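Local coordinates for protein cell divisionFtsK/SpoIIIE (PDB 4NH0) that forms the multi-domain cytoplasmic ATPase motor of a type VII (ESX) secretion system, which exports proteins such as EsxA and EsxB from the cell, at residues N939-H943 and L1064-R1068; Q973-I979 and A1038-V1044; S1031-W1035 and R1068-L1072. One frame throughout, in Å; residues are numbered along the deposited sequence.

Contact 1. Residues N939-H943 and L1064-R1068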
loop_
_atom_site.group_PDB
_atom_site.type_symbol
_atom_site.label_atom_id
_atom_site.label_comp_id
_atom_site.label_asym_id
_atom_site.label_seq_id
_atom_site.Cartn_x
_atom_site.Cartn_y
_atom_site.Cartn_z
ATOM N N ASN A 939 -49.651 -6.789 -19.023
ATOM C CA ASN A 939 -50.733 -7.407 -18.270
ATOM C C ASN A 939 -50.753 -6.882 -16.842
ATOM O O ASN A 939 -51.733 -7.053 -16.118
ATOM C CB ASN A 939 -50.599 -8.931 -18.273
ATOM C CG ASN A 939 -50.896 -9.539 -19.628
ATOM O OD1 ASN A 939 -51.653 -8.979 -20.420
ATOM N ND2 ASN A 939 -50.303 -10.696 -19.900
ATOM N N THR A 940 -49.660 -6.239 -16.449
ATOM C CA THR A 940 -49.539 -5.663 -15.117
ATOM C C THR A 940 -49.711 -4.148 -15.165
ATOM O O THR A 940 -50.554 -3.587 -14.466
ATOM C CB THR A 940 -48.182 -6.005 -14.481
ATOM O OG1 THR A 940 -47.127 -5.602 -15.362
ATOM C CG2 THR A 940 -48.078 -7.499 -14.233
ATOM N N ASP A 941 -48.906 -3.493 -15.994
ATOM C CA ASP A 941 -49.017 -2.055 -16.198
ATOM C C ASP A 941 -49.289 -1.757 -17.669
ATOM O O ASP A 941 -48.478 -2.080 -18.534
ATOM C CB ASP A 941 -47.750 -1.343 -15.728
ATOM C CG ASP A 941 -47.539 -1.458 -14.231
ATOM O OD1 ASP A 941 -48.539 -1.606 -13.499
ATOM O OD2 ASP A 941 -46.375 -1.398 -13.785
ATOM N N PRO A 942 -50.440 -1.131 -17.954
ATOM C CA PRO A 942 -50.966 -0.957 -19.312
ATOM C C PRO A 942 -50.211 0.039 -20.193
ATOM O O PRO A 942 -50.271 -0.091 -21.415
ATOM C CB PRO A 942 -52.393 -0.461 -19.064
ATOM C CG PRO A 942 -52.328 0.214 -17.749
ATOM C CD PRO A 942 -51.346 -0.571 -16.937
ATOM N N HIS A 943 -49.517 1.006 -19.604
ATOM C CA HIS A 943 -48.923 2.081 -20.396
ATOM C C HIS A 943 -47.398 2.109 -20.347
ATOM O O HIS A 943 -46.779 1.465 -19.503
ATOM C CB HIS A 943 -49.469 3.433 -19.934
ATOM C CG HIS A 943 -50.963 3.484 -19.853
ATOM N ND1 HIS A 943 -51.767 3.546 -20.970
ATOM C CD2 HIS A 943 -51.798 3.482 -18.788
ATOM C CE1 HIS A 943 -53.034 3.579 -20.597
ATOM N NE2 HIS A 943 -53.080 3.542 -19.278
ATOM N N LEU A 1064 -57.774 6.783 -19.542
ATOM C CA LEU A 1064 -56.491 6.214 -19.128
ATOM C C LEU A 1064 -56.468 5.591 -17.723
ATOM O O LEU A 1064 -55.785 4.589 -17.516
ATOM C CB LEU A 1064 -55.400 7.283 -19.227
ATOM C CG LEU A 1064 -55.202 7.881 -20.622
ATOM C CD1 LEU A 1064 -54.018 8.832 -20.640
ATOM C CD2 LEU A 1064 -55.025 6.779 -21.651
ATOM N N PRO A 1065 -57.185 6.181 -16.746
ATOM C CA PRO A 1065 -57.217 5.462 -15.467
ATOM C C PRO A 1065 -58.000 4.154 -15.549
ATOM O O PRO A 1065 -57.657 3.186 -14.870
ATOM C CB PRO A 1065 -57.911 6.450 -14.525
ATOM C CG PRO A 1065 -57.680 7.781 -15.139
ATOM C CD PRO A 1065 -57.727 7.545 -16.614
ATOM N N GLN A 1066 -59.037 4.133 -16.378
ATOM C CA GLN A 1066 -59.875 2.949 -16.529
ATOM C C GLN A 1066 -59.335 2.016 -17.608
ATOM O O GLN A 1066 -60.020 1.087 -18.030
ATOM C CB GLN A 1066 -61.312 3.353 -16.865
ATOM C CG GLN A 1066 -61.959 4.279 -15.847
ATOM C CD GLN A 1066 -62.332 3.568 -14.561
ATOM O OE1 GLN A 1066 -62.469 2.345 -14.531
ATOM N NE2 GLN A 1066 -62.499 4.333 -13.490
ATOM N N ALA A 1067 -58.103 2.262 -18.042
ATOM C CA ALA A 1067 -57.503 1.506 -19.136
ATOM C C ALA A 1067 -57.241 0.048 -18.770
ATOM O O ALA A 1067 -57.001 -0.782 -19.645
ATOM C CB ALA A 1067 -56.210 2.168 -19.584
ATOM N N ARG A 1068 -57.286 -0.260 -17.479
ATOM C CA ARG A 1068 -57.033 -1.618 -17.017
ATOM C C ARG A 1068 -58.291 -2.474 -17.113
ATOM O O ARG A 1068 -58.227 -3.648 -17.474
ATOM C CB ARG A 1068 -56.506 -1.600 -15.582
ATOM C CG ARG A 1068 -55.915 -2.919 -15.119
ATOM C CD ARG A 1068 -55.026 -2.715 -13.906
ATOM N NE ARG A 1068 -54.021 -1.683 -14.146
ATOM C CZ ARG A 1068 -53.067 -1.351 -13.282
ATOM N NH1 ARG A 1068 -52.980 -1.972 -12.115
ATOM N NH2 ARG A 1068 -52.197 -0.399 -13.588
#
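Over the centre of one face of the R1068 guanidinium lies the carbonyl oxygen of T940, 3.5 Å above the plane, while the ring carbon CD of P942 approaches obliquely, 3.5 Å from R1068 NH2. A bend of the R1068 chain at chi3 (-53°) brings the guanidinium under T940 O. The imidazole of H943 has the CB of its neighbour P942 over one face, offset toward the rim, and meets the carbonyl oxygen of L1064 at its edge. There NE2 of H943 gives a weak hydrogen bond to L1064 O, 3.4 Å long at 156°. Methyl CB of A1067 lies 3.4 Å from H943 NE2, and a small apolar residue suits this buried place; CD2 of L1064 reaches H943 CE1. These loops belong to the third FtsK domain: 939-943 leads into strand 944-947, which runs on to the ATP-binding P-loop, and 1064-1068 into the adjoining parallel strand 1072-1078. D941 and R1068 lie side by side and form a long salt bridge, OD1 to NH2 3.9 Å; no N-H is aimed at this oxygen, and the attraction is purely electrostatic. L1064 continues onto I1091 and I1095 of helix 1090-1097, and H943 ND1 shares a weak hydrogen bond with L1074 N.

Contact 2. Residues Q973-I979 and A1038-V1044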
loop_
_atom_site.group_PDB
_atom_site.type_symbol
_atom_site.label_atom_id
_atom_site.label_comp_id
_atom_site.label_asym_id
_atom_site.label_seq_id
_atom_site.Cartn_x
_atom_site.Cartn_y
_atom_site.Cartn_z
ATOM N N GLN A 973 -56.246 -10.964 -30.592
ATOM C CA GLN A 973 -55.862 -10.758 -29.199
ATOM C C GLN A 973 -55.470 -9.307 -28.946
ATOM O O GLN A 973 -55.738 -8.759 -27.877
ATOM C CB GLN A 973 -54.703 -11.679 -28.813
ATOM C CG GLN A 973 -55.098 -13.119 -28.542
ATOM C CD GLN A 973 -53.909 -13.984 -28.171
ATOM O OE1 GLN A 973 -52.821 -13.833 -28.727
ATOM N NE2 GLN A 973 -54.110 -14.893 -27.225
ATOM N N ALA A 974 -54.833 -8.690 -29.937
ATOM C CA ALA A 974 -54.369 -7.314 -29.809
ATOM C C ALA A 974 -54.219 -6.650 -31.172
ATOM O O ALA A 974 -53.681 -7.243 -32.104
ATOM C CB ALA A 974 -53.054 -7.270 -29.055
ATOM N N ARG A 975 -54.695 -5.413 -31.281
ATOM C CA ARG A 975 -54.601 -4.667 -32.530
ATOM C C ARG A 975 -53.841 -3.361 -32.322
ATOM O O ARG A 975 -53.664 -2.913 -31.191
ATOM C CB ARG A 975 -55.994 -4.393 -33.098
ATOM C CG ARG A 975 -56.948 -5.570 -32.969
ATOM C CD ARG A 975 -58.134 -5.441 -33.907
ATOM N NE ARG A 975 -57.818 -5.921 -35.249
ATOM C CZ ARG A 975 -58.185 -7.108 -35.722
ATOM N NH1 ARG A 975 -58.885 -7.938 -34.963
ATOM N NH2 ARG A 975 -57.855 -7.462 -36.955
ATOM N N LEU A 976 -53.396 -2.754 -33.417
ATOM C CA LEU A 976 -52.543 -1.573 -33.340
ATOM C C LEU A 976 -53.120 -0.371 -34.076
ATOM O O LEU A 976 -53.772 -0.514 -35.109
ATOM C CB LEU A 976 -51.158 -1.885 -33.910
ATOM C CG LEU A 976 -50.373 -3.043 -33.300
ATOM C CD1 LEU A 976 -49.145 -3.328 -34.138
ATOM C CD2 LEU A 976 -49.974 -2.723 -31.878
ATOM N N ILE A 977 -52.871 0.816 -33.531
ATOM C CA ILE A 977 -53.175 2.069 -34.211
ATOM C C ILE A 977 -52.009 3.031 -34.024
ATOM O O ILE A 977 -51.589 3.297 -32.898
ATOM C CB ILE A 977 -54.469 2.713 -33.690
ATOM C CG1 ILE A 977 -55.672 1.832 -34.024
ATOM C CG2 ILE A 977 -54.655 4.092 -34.297
ATOM C CD1 ILE A 977 -56.990 2.412 -33.596
ATOM N N PHE A 978 -51.487 3.551 -35.128
ATOM C CA PHE A 978 -50.275 4.358 -35.087
ATOM C C PHE A 978 -50.535 5.840 -35.317
ATOM O O PHE A 978 -51.359 6.218 -36.149
ATOM C CB PHE A 978 -49.271 3.855 -36.127
ATOM C CG PHE A 978 -48.783 2.458 -35.875
ATOM C CD1 PHE A 978 -49.515 1.366 -36.308
ATOM C CD2 PHE A 978 -47.591 2.238 -35.211
ATOM C CE1 PHE A 978 -49.067 0.081 -36.078
ATOM C CE2 PHE A 978 -47.137 0.955 -34.979
ATOM C CZ PHE A 978 -47.877 -0.124 -35.413
ATOM N N ILE A 979 -49.823 6.674 -34.568
ATOM C CA ILE A 979 -49.799 8.110 -34.816
ATOM C C ILE A 979 -48.359 8.523 -35.086
ATOM O O ILE A 979 -47.603 8.827 -34.164
ATOM C CB ILE A 979 -50.367 8.914 -33.636
ATOM C CG1 ILE A 979 -51.785 8.450 -33.313
ATOM C CG2 ILE A 979 -50.361 10.402 -33.954
ATOM C CD1 ILE A 979 -52.444 9.240 -32.214
ATOM N N ALA A 1038 -60.331 -7.823 -28.996
ATOM C CA ALA A 1038 -58.896 -7.662 -28.815
ATOM C C ALA A 1038 -58.569 -6.434 -27.975
ATOM O O ALA A 1038 -59.404 -5.548 -27.796
ATOM C CB ALA A 1038 -58.206 -7.572 -30.164
ATOM N N GLU A 1039 -57.347 -6.394 -27.454
ATOM C CA GLU A 1039 -56.855 -5.220 -26.751
ATOM C C GLU A 1039 -56.294 -4.230 -27.761
ATOM O O GLU A 1039 -55.875 -4.620 -28.848
ATOM C CB GLU A 1039 -55.788 -5.604 -25.725
ATOM C CG GLU A 1039 -56.303 -6.486 -24.601
ATOM C CD GLU A 1039 -55.250 -6.758 -23.546
ATOM O OE1 GLU A 1039 -54.085 -6.358 -23.751
ATOM O OE2 GLU A 1039 -55.587 -7.370 -22.512
ATOM N N LEU A 1040 -56.287 -2.950 -27.408
ATOM C CA LEU A 1040 -55.812 -1.927 -28.329
ATOM C C LEU A 1040 -54.514 -1.293 -27.852
ATOM O O LEU A 1040 -54.420 -0.819 -26.721
ATOM C CB LEU A 1040 -56.877 -0.848 -28.526
ATOM C CG LEU A 1040 -56.467 0.330 -29.411
ATOM C CD1 LEU A 1040 -56.032 -0.155 -30.784
ATOM C CD2 LEU A 1040 -57.603 1.329 -29.535
ATOM N N PHE A 1041 -53.515 -1.292 -28.726
ATOM C CA PHE A 1041 -52.246 -0.640 -28.440
ATOM C C PHE A 1041 -52.103 0.623 -29.274
ATOM O O PHE A 1041 -51.914 0.557 -30.489
ATOM C CB PHE A 1041 -51.075 -1.585 -28.711
ATOM C CG PHE A 1041 -50.928 -2.679 -27.695
ATOM C CD1 PHE A 1041 -51.599 -3.879 -27.847
ATOM C CD2 PHE A 1041 -50.113 -2.507 -26.591
ATOM C CE1 PHE A 1041 -51.462 -4.886 -26.911
ATOM C CE2 PHE A 1041 -49.973 -3.509 -25.653
ATOM C CZ PHE A 1041 -50.648 -4.700 -25.814
ATOM N N LEU A 1042 -52.201 1.773 -28.619
ATOM C CA LEU A 1042 -52.054 3.050 -29.302
ATOM C C LEU A 1042 -50.596 3.486 -29.296
ATOM O O LEU A 1042 -50.081 3.956 -28.283
ATOM C CB LEU A 1042 -52.935 4.113 -28.649
ATOM C CG LEU A 1042 -52.911 5.495 -29.303
ATOM C CD1 LEU A 1042 -53.323 5.397 -30.760
ATOM C CD2 LEU A 1042 -53.820 6.450 -28.555
ATOM N N VAL A 1043 -49.934 3.322 -30.436
ATOM C CA VAL A 1043 -48.527 3.671 -30.559
ATOM C C VAL A 1043 -48.364 5.083 -31.107
ATOM O O VAL A 1043 -48.698 5.354 -32.259
ATOM C CB VAL A 1043 -47.783 2.682 -31.471
ATOM C CG1 VAL A 1043 -46.349 3.126 -31.672
ATOM C CG2 VAL A 1043 -47.833 1.282 -30.882
ATOM N N VAL A 1044 -47.850 5.980 -30.272
ATOM C CA VAL A 1044 -47.685 7.375 -30.656
ATOM C C VAL A 1044 -46.219 7.790 -30.656
ATOM O O VAL A 1044 -45.562 7.784 -29.616
ATOM C CB VAL A 1044 -48.469 8.311 -29.718
ATOM C CG1 VAL A 1044 -48.299 9.756 -30.152
ATOM C CG2 VAL A 1044 -49.938 7.928 -29.697
#
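With CG anti to the backbone N (chi1 177°), L1040 swings its CD1 methyl across to I977 CG1, 3.8 Å away; L1042 adopts the same shape and sets its CD1 between I977 and I979. F1041 instead has CG anti to its carbonyl carbon (chi1 -73°), which puts A974 CB at the edge of its ring, 3.6 Å from CE1, and L976 CD2 against its CB. F978 and V1043 lie side by side, F978 CD2 3.8 Å from V1043 CB. An alanine in place of F978 would remove the ring from V1043 and is likely to open a gap there. Strands 974-979 and 1039-1044 run parallel, residue beside residue, as neighbours in the P-loop NTPase core of the third FtsK domain. Six backbone hydrogen bonds join the segments, the first from E1039 N to Q973 O, the next from R975 N to E1039 O (2.8 Å). L976, F1041 and V1043 pack on helix 954-968, which begins in the P-loop, whereas I977 faces helix 1001-1017 on the other side of the sheet. Branched and aromatic side chains suit these buried places; E1039, at the strand's start, has OE1 hydrogen-bonded to NE2 of H1073. The ladder thus pairs its inward-facing amides and carbonyls, those of L976 and F978 bonding outward toward strand 994-998; both faces are largely apolar, with charged R975 and E1039 near the more open start.

Contact 3. Residues S1031-W1035 and R1068-L1072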
loop_
_atom_site.group_PDB
_atom_site.type_symbol
_atom_site.label_atom_id
_atom_site.label_comp_id
_atom_site.label_asym_id
_atom_site.label_seq_id
_atom_site.Cartn_x
_atom_site.Cartn_y
_atom_site.Cartn_z
ATOM N N SER A 1031 -61.715 -10.341 -14.436
ATOM C CA SER A 1031 -61.716 -11.302 -15.533
ATOM C C SER A 1031 -62.082 -10.644 -16.857
ATOM O O SER A 1031 -61.865 -11.224 -17.920
ATOM C CB SER A 1031 -62.682 -12.450 -15.241
ATOM O OG SER A 1031 -64.016 -11.982 -15.155
ATOM N N ARG A 1032 -62.634 -9.436 -16.780
ATOM C CA ARG A 1032 -63.066 -8.689 -17.961
ATOM C C ARG A 1032 -64.025 -9.518 -18.807
ATOM O O ARG A 1032 -63.790 -9.746 -19.993
ATOM C CB ARG A 1032 -61.859 -8.250 -18.788
ATOM C CG ARG A 1032 -60.884 -7.383 -18.013
ATOM C CD ARG A 1032 -59.559 -7.234 -18.737
ATOM N NE ARG A 1032 -58.607 -6.458 -17.948
ATOM C CZ ARG A 1032 -57.881 -6.960 -16.954
ATOM N NH1 ARG A 1032 -57.999 -8.239 -16.625
ATOM N NH2 ARG A 1032 -57.040 -6.183 -16.286
ATOM N N SER A 1033 -65.108 -9.963 -18.181
ATOM C CA SER A 1033 -66.061 -10.862 -18.816
ATOM C C SER A 1033 -67.098 -10.121 -19.652
ATOM O O SER A 1033 -67.550 -10.623 -20.680
ATOM C CB SER A 1033 -66.771 -11.705 -17.755
ATOM O OG SER A 1033 -65.858 -12.164 -16.774
ATOM N N TRP A 1034 -67.465 -8.922 -19.209
ATOM C CA TRP A 1034 -68.584 -8.190 -19.797
ATOM C C TRP A 1034 -68.320 -7.713 -21.223
ATOM O O TRP A 1034 -69.237 -7.261 -21.907
ATOM C CB TRP A 1034 -68.950 -6.995 -18.915
ATOM C CG TRP A 1034 -67.943 -5.887 -18.935
ATOM C CD1 TRP A 1034 -67.953 -4.787 -19.740
ATOM C CD2 TRP A 1034 -66.781 -5.766 -18.106
ATOM N NE1 TRP A 1034 -66.870 -3.990 -19.467
ATOM C CE2 TRP A 1034 -66.135 -4.569 -18.467
ATOM C CE3 TRP A 1034 -66.224 -6.556 -17.096
ATOM C CZ2 TRP A 1034 -64.960 -4.143 -17.856
ATOM C CZ3 TRP A 1034 -65.059 -6.128 -16.489
ATOM C CH2 TRP A 1034 -64.439 -4.934 -16.872
ATOM N N TRP A 1035 -67.074 -7.807 -21.672
ATOM C CA TRP A 1035 -66.748 -7.456 -23.049
ATOM C C TRP A 1035 -65.780 -8.457 -23.660
ATOM O O TRP A 1035 -64.985 -9.081 -22.957
ATOM C CB TRP A 1035 -66.162 -6.044 -23.129
ATOM C CG TRP A 1035 -64.840 -5.884 -22.442
ATOM C CD1 TRP A 1035 -64.631 -5.467 -21.162
ATOM C CD2 TRP A 1035 -63.543 -6.126 -23.001
ATOM N NE1 TRP A 1035 -63.286 -5.440 -20.884
ATOM C CE2 TRP A 1035 -62.596 -5.840 -21.998
ATOM C CE3 TRP A 1035 -63.091 -6.560 -24.250
ATOM C CZ2 TRP A 1035 -61.227 -5.973 -22.205
ATOM C CZ3 TRP A 1035 -61.731 -6.693 -24.453
ATOM C CH2 TRP A 1035 -60.815 -6.400 -23.437
ATOM N N ARG A 1068 -57.286 -0.260 -17.479
ATOM C CA ARG A 1068 -57.033 -1.618 -17.017
ATOM C C ARG A 1068 -58.291 -2.474 -17.113
ATOM O O ARG A 1068 -58.227 -3.648 -17.474
ATOM C CB ARG A 1068 -56.506 -1.600 -15.582
ATOM C CG ARG A 1068 -55.915 -2.919 -15.119
ATOM C CD ARG A 1068 -55.026 -2.715 -13.906
ATOM N NE ARG A 1068 -54.021 -1.683 -14.146
ATOM C CZ ARG A 1068 -53.067 -1.351 -13.282
ATOM N NH1 ARG A 1068 -52.980 -1.972 -12.115
ATOM N NH2 ARG A 1068 -52.197 -0.399 -13.588
ATOM N N ASP A 1069 -59.435 -1.878 -16.793
ATOM C CA ASP A 1069 -60.713 -2.577 -16.875
ATOM C C ASP A 1069 -61.137 -2.766 -18.326
ATOM O O ASP A 1069 -62.000 -3.587 -18.630
ATOM C CB ASP A 1069 -61.793 -1.820 -16.102
ATOM C CG ASP A 1069 -61.586 -1.883 -14.602
ATOM O OD1 ASP A 1069 -61.066 -2.910 -14.116
ATOM O OD2 ASP A 1069 -61.946 -0.910 -13.908
ATOM N N ILE A 1070 -60.529 -1.994 -19.219
ATOM C CA ILE A 1070 -60.756 -2.152 -20.648
ATOM C C ILE A 1070 -59.461 -2.617 -21.307
ATOM O O ILE A 1070 -58.508 -2.977 -20.618
ATOM C CB ILE A 1070 -61.254 -0.845 -21.292
ATOM C CG1 ILE A 1070 -60.224 0.269 -21.115
ATOM C CG2 ILE A 1070 -62.580 -0.428 -20.680
ATOM C CD1 ILE A 1070 -60.722 1.634 -21.538
ATOM N N GLY A 1071 -59.421 -2.618 -22.636
ATOM C CA GLY A 1071 -58.256 -3.110 -23.348
ATOM C C GLY A 1071 -57.419 -2.018 -23.983
ATOM O O GLY A 1071 -57.000 -2.138 -25.134
ATOM N N LEU A 1072 -57.163 -0.956 -23.229
ATOM C CA LEU A 1072 -56.445 0.198 -23.758
ATOM C C LEU A 1072 -54.986 0.223 -23.313
ATOM O O LEU A 1072 -54.672 -0.083 -22.164
ATOM C CB LEU A 1072 -57.144 1.491 -23.333
ATOM C CG LEU A 1072 -56.599 2.801 -23.902
ATOM C CD1 LEU A 1072 -56.588 2.761 -25.419
ATOM C CD2 LEU A 1072 -57.423 3.974 -23.403
#
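R1032 grips the carbonyl oxygen of R1068 side-on with two nitrogens: NE donates at 2.9 Å to R1068 O and NH2 at 3.0 Å to the same atom. That oxygen lies at the guanidinium edge, in its plane; the NE donor stands nearly along the C=O axis, while NH2 sits above the carbonyl plane. One residue on, the D1069 carbonyl receives NE1 of W1035 at 3.2 Å, in the carbonyl plane with an N-H...O angle of 151°. The benzene part of W1034 also borders this oxygen, obliquely. W1035 continues past it, laying CZ2 3.8 Å from the backbone N of G1071, which has no side chain to interpose.

Behind this first shell the two indoles brace each other: W1035 CD1 lies over a face of W1034, near its rim, while CD1 of W1034 meets the edge of W1035. Both take the crowded first torsion, with CG between the backbone N and carbonyl carbon (chi1 71° in W1034), and W1034 NE1 is hydrogen-bonded to the carbonyl oxygen of R1018. R1032, the first residue past helix 1026-1031, leaves it with positive phi, its chain extended from CG to NE. The link between helix 1026-1031 and strand 1039-1045 is thus held to the loop that leads into strand 1072-1078. Side-chain N-H groups here serve backbone carbonyls that lie outside regular structure, and the guanidinium charge would probably polarise the R1068 carbonyl.

Contacts 1 and 3 meet on one loop, the connection entering strand 1072-1078, and share R1068: its guanidinium faces 939-943 while its carbonyl faces 1031-1035. Their centres are 10 Å apart, and A1067 CB packs 3.8 Å from L1072 O. Contact 2 supplies the sheet beyond. Its centre lies 15 Å from that of contact 3, joined through a probable backbone hydrogen bond between L1040 N and G1071 O, and 13 Å from that of contact 1, without touching it. Contact 2 also runs nearest the nucleotide: the V1043 side chain is about 11 Å from the bound magnesium ion and about 12 Å from ATP, whereas contacts 1 and 3 lie away from the annotated sites.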